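Endo-1,4-b-d-mannanase (Trichoderma reesei, PDB 1QNR) hydrolyses internal beta-1,4-mannosidic linkages of mannan polysaccharides, as a fungal endo-mannanase of glycoside hydrolase family 5. Local coordinates at residues V200-G212 and P217-N229. Sequence-based numbering, arbitrary orientation. Where two conformers were deposited one is given.
Sequences VTLGDEGLGLSTG and PYTYGEGTDFAKN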
# COMPACT_ATOMS: atom_id res chain seq x y z
N VAL A 200 0.73 -4.79 10.90
CA VAL A 200 1.16 -3.43 10.58
C VAL A 200 2.44 -3.51 9.73
O VAL A 200 3.35 -4.31 9.96
CB VAL A 200 1.41 -2.62 11.85
CG1 VAL A 200 1.81 -1.15 11.61
CG2 VAL A 200 0.16 -2.60 12.78
N THR A 201 2.54 -2.58 8.72
CA THR A 201 3.72 -2.55 7.84
C THR A 201 4.04 -1.08 7.49
O THR A 201 3.20 -0.17 7.71
CB THR A 201 3.50 -3.40 6.56
OG1 THR A 201 4.76 -3.57 5.85
CG2 THR A 201 2.46 -2.76 5.67
N LEU A 202 5.24 -0.79 6.97
CA LEU A 202 5.66 0.58 6.73
C LEU A 202 5.12 1.17 5.40
O LEU A 202 4.69 2.35 5.47
CB LEU A 202 7.23 0.60 6.73
CG LEU A 202 7.90 1.98 6.48
CD1 LEU A 202 7.40 3.08 7.41
CD2 LEU A 202 9.45 1.84 6.63
N GLY A 203 5.12 0.42 4.28
CA GLY A 203 4.71 1.01 3.01
C GLY A 203 5.85 1.62 2.18
O GLY A 203 5.57 2.28 1.19
N ASP A 204 7.09 1.47 2.64
CA ASP A 204 8.23 1.98 1.85
C ASP A 204 8.46 1.17 0.60
O ASP A 204 8.02 0.04 0.36
CB ASP A 204 9.49 1.97 2.77
CG ASP A 204 9.85 0.55 3.15
OD1 ASP A 204 8.98 -0.18 3.73
OD2 ASP A 204 11.00 0.09 2.86
N GLU A 205 9.26 1.84 -0.28
CA GLU A 205 9.68 1.24 -1.58
C GLU A 205 10.74 0.18 -1.51
O GLU A 205 11.08 -0.52 -2.50
CB GLU A 205 10.13 2.38 -2.48
CG GLU A 205 9.03 3.43 -2.79
CD GLU A 205 9.68 4.72 -3.31
OE1 GLU A 205 10.04 5.48 -2.36
OE2 GLU A 205 9.91 4.98 -4.53
N GLY A 206 11.46 0.09 -0.33
CA GLY A 206 12.58 -0.83 -0.18
C GLY A 206 13.96 -0.18 -0.43
O GLY A 206 14.95 -0.94 -0.55
N LEU A 207 14.01 1.14 -0.61
CA LEU A 207 15.31 1.75 -0.97
C LEU A 207 16.28 1.58 0.21
O LEU A 207 15.94 1.61 1.39
CB LEU A 207 15.14 3.24 -1.31
CG LEU A 207 13.97 3.52 -2.33
CD1 LEU A 207 13.89 5.06 -2.58
CD2 LEU A 207 14.14 2.79 -3.65
N GLY A 208 17.58 1.45 -0.14
CA GLY A 208 18.67 1.40 0.84
C GLY A 208 18.98 -0.00 1.26
O GLY A 208 18.43 -0.51 2.29
N LEU A 209 19.82 -0.76 0.55
CA LEU A 209 20.12 -2.19 0.87
C LEU A 209 21.49 -2.49 0.27
O LEU A 209 21.70 -2.34 -0.95
CB LEU A 209 18.94 -3.05 0.34
CG LEU A 209 19.05 -4.55 0.58
CD1 LEU A 209 19.21 -4.95 2.02
CD2 LEU A 209 17.93 -5.32 -0.13
N SER A 210 22.41 -3.00 1.12
CA SER A 210 23.84 -3.06 0.67
C SER A 210 24.20 -4.35 -0.02
O SER A 210 25.39 -4.49 -0.45
CB SER A 210 24.73 -2.85 1.92
OG SER A 210 24.58 -1.47 2.43
N THR A 211 23.31 -5.29 -0.28
CA THR A 211 23.61 -6.57 -0.93
C THR A 211 23.30 -6.58 -2.43
O THR A 211 23.41 -7.63 -3.10
CB THR A 211 22.73 -7.65 -0.29
OG1 THR A 211 21.34 -7.19 -0.29
CG2 THR A 211 23.09 -7.95 1.16
N GLY A 212 23.04 -5.40 -3.00
CA GLY A 212 22.74 -5.24 -4.41
C GLY A 212 23.98 -4.88 -5.26
O GLY A 212 25.13 -5.18 -4.87
N PRO A 217 18.72 2.96 -6.44
CA PRO A 217 17.74 2.49 -5.45
C PRO A 217 18.40 1.74 -4.30
O PRO A 217 17.74 1.65 -3.22
CB PRO A 217 16.85 1.55 -6.31
CG PRO A 217 16.96 2.16 -7.71
CD PRO A 217 18.44 2.52 -7.82
N TYR A 218 19.57 1.07 -4.48
CA TYR A 218 20.22 0.42 -3.33
C TYR A 218 20.98 1.43 -2.41
O TYR A 218 21.35 0.95 -1.34
CB TYR A 218 21.22 -0.61 -3.89
CG TYR A 218 20.62 -1.92 -4.51
CD1 TYR A 218 19.99 -2.80 -3.62
CD2 TYR A 218 20.71 -2.21 -5.86
CE1 TYR A 218 19.46 -3.99 -4.14
CE2 TYR A 218 20.21 -3.41 -6.39
CZ TYR A 218 19.54 -4.27 -5.48
OH TYR A 218 19.04 -5.50 -6.00
N THR A 219 21.22 2.65 -2.87
CA THR A 219 22.02 3.57 -2.00
C THR A 219 21.14 4.20 -0.94
O THR A 219 19.92 3.89 -0.86
CB THR A 219 22.73 4.64 -2.86
OG1 THR A 219 23.63 4.05 -3.83
CG2 THR A 219 23.58 5.61 -2.07
N TYR A 220 21.66 5.12 -0.14
CA TYR A 220 21.01 5.67 1.05
C TYR A 220 20.75 7.16 0.92
O TYR A 220 20.95 7.95 1.88
CB TYR A 220 21.86 5.33 2.31
CG TYR A 220 21.94 3.84 2.54
CD1 TYR A 220 20.94 3.08 3.15
CD2 TYR A 220 23.03 3.11 1.99
CE1 TYR A 220 21.03 1.73 3.37
CE2 TYR A 220 23.11 1.73 2.16
CZ TYR A 220 22.11 1.05 2.84
OH TYR A 220 22.20 -0.30 3.08
N GLY A 221 20.27 7.66 -0.21
CA GLY A 221 19.96 9.04 -0.39
C GLY A 221 18.52 9.47 -0.10
O GLY A 221 18.21 10.66 -0.20
N GLU A 222 17.64 8.48 0.19
CA GLU A 222 16.20 8.77 0.40
C GLU A 222 15.80 8.55 1.84
O GLU A 222 14.58 8.52 2.13
CB GLU A 222 15.32 7.98 -0.59
CG GLU A 222 15.64 8.30 -2.07
CD GLU A 222 15.43 9.75 -2.44
OE1 GLU A 222 14.75 10.54 -1.74
OE2 GLU A 222 16.00 10.17 -3.51
N GLY A 223 16.79 8.47 2.77
CA GLY A 223 16.41 8.37 4.19
C GLY A 223 15.94 7.01 4.69
O GLY A 223 15.44 6.97 5.83
N THR A 224 16.02 5.95 3.84
CA THR A 224 15.53 4.63 4.34
C THR A 224 16.60 3.57 4.27
O THR A 224 17.47 3.63 3.37
CB THR A 224 14.27 4.16 3.55
OG1 THR A 224 14.58 4.03 2.14
CG2 THR A 224 13.12 5.19 3.65
N ASP A 225 16.62 2.69 5.29
CA ASP A 225 17.54 1.54 5.36
C ASP A 225 16.62 0.32 5.51
O ASP A 225 16.01 0.14 6.57
CB ASP A 225 18.49 1.75 6.56
CG ASP A 225 19.52 0.63 6.71
OD1 ASP A 225 19.19 -0.55 6.50
OD2 ASP A 225 20.71 0.90 7.05
N PHE A 226 16.49 -0.45 4.42
CA PHE A 226 15.52 -1.57 4.42
C PHE A 226 15.73 -2.58 5.53
O PHE A 226 14.75 -2.96 6.24
CB PHE A 226 15.54 -2.31 3.06
CG PHE A 226 14.44 -3.33 2.94
CD1 PHE A 226 13.12 -2.90 2.78
CD2 PHE A 226 14.73 -4.69 2.95
CE1 PHE A 226 12.10 -3.84 2.60
CE2 PHE A 226 13.67 -5.63 2.81
CZ PHE A 226 12.34 -5.20 2.66
N ALA A 227 17.00 -3.01 5.72
CA ALA A 227 17.27 -3.98 6.79
C ALA A 227 16.99 -3.44 8.20
O ALA A 227 16.45 -4.18 9.07
CB ALA A 227 18.69 -4.54 6.66
N LYS A 228 17.29 -2.18 8.45
CA LYS A 228 17.00 -1.56 9.75
C LYS A 228 15.48 -1.48 9.98
O LYS A 228 14.94 -1.74 11.06
CB LYS A 228 17.61 -0.15 9.92
CG LYS A 228 19.14 -0.26 10.16
CD LYS A 228 19.69 1.13 10.50
CE LYS A 228 21.20 0.97 10.76
NZ LYS A 228 21.77 2.26 11.29
N ASN A 229 14.71 -1.12 8.93
CA ASN A 229 13.28 -0.96 9.08
C ASN A 229 12.60 -2.31 9.36
O ASN A 229 11.69 -2.36 10.25
CB ASN A 229 12.64 -0.28 7.86
CG ASN A 229 13.04 1.15 7.66
OD1 ASN A 229 13.38 1.87 8.62
ND2 ASN A 229 13.01 1.69 6.40
O HOH W 1 13.62 0.80 3.19
O HOH W 2 12.23 3.11 0.68
O HOH W 3 19.40 -2.08 4.34
O HOH W 4 21.83 -3.37 3.95
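G208 threads so closely between P217, Y218, Y220 and T224 that its N and O make two of the five direct hydrogen bonds of the contact, an example of how a glycine lets two loops interlock. G208 N donates to P217 O, G208 O receives F226 N (2.9 Å), and G208 CA lies against the carbonyl oxygens of T219 and T224. A side chain here would run into T224 O and the Y220 ring. Next to it L209 N donates to Y218 O, and G212 CA sits over the centre of the Y218 ring, 3.5 Å from its centroid, in a CH-pi contact. The ring reaches this place with CG anti to the carbonyl carbon (chi1 -73°), while its hydroxyl bonds to T260 of helix 253-267. Cutting Y218 back to an alanine is likely to leave G212 CA without the ring face, open a gap beside L209 CB and deprive the T260 hydroxyl of a partner.

Further in, T224 OG1 donates to L207 O (2.9 Å) from above the carbonyl plane, and L207 CD1 packs on the aliphatic E222 CG, whose carboxylate turns to Y216 and N173. Two waters add to the direct bonds: one donates to D204 OD2 and L207 O, giving L207 O two donors; the other accepts from L207 N and donates to T224 OG1. D204 OD2 also meets the F226 ring edge-on, 3.7 Å from F226 CD1.

The outer rim is looser: S210 OG and Y220 OH share a hydrogen bond of 2.7 Å in the plane of the ring. S210 is exposed and Y220 partly so, and a water accepts from S210 N. These loops follow strand 199-201 of the TIM barrel, and E205 OE2 hydrogen-bonds to a mannose and pairs with R171. Main-chain bonds at G208 and L209, backed by the T224 hydroxyl and waters, are consistent with a course held largely by main-chain polar groups.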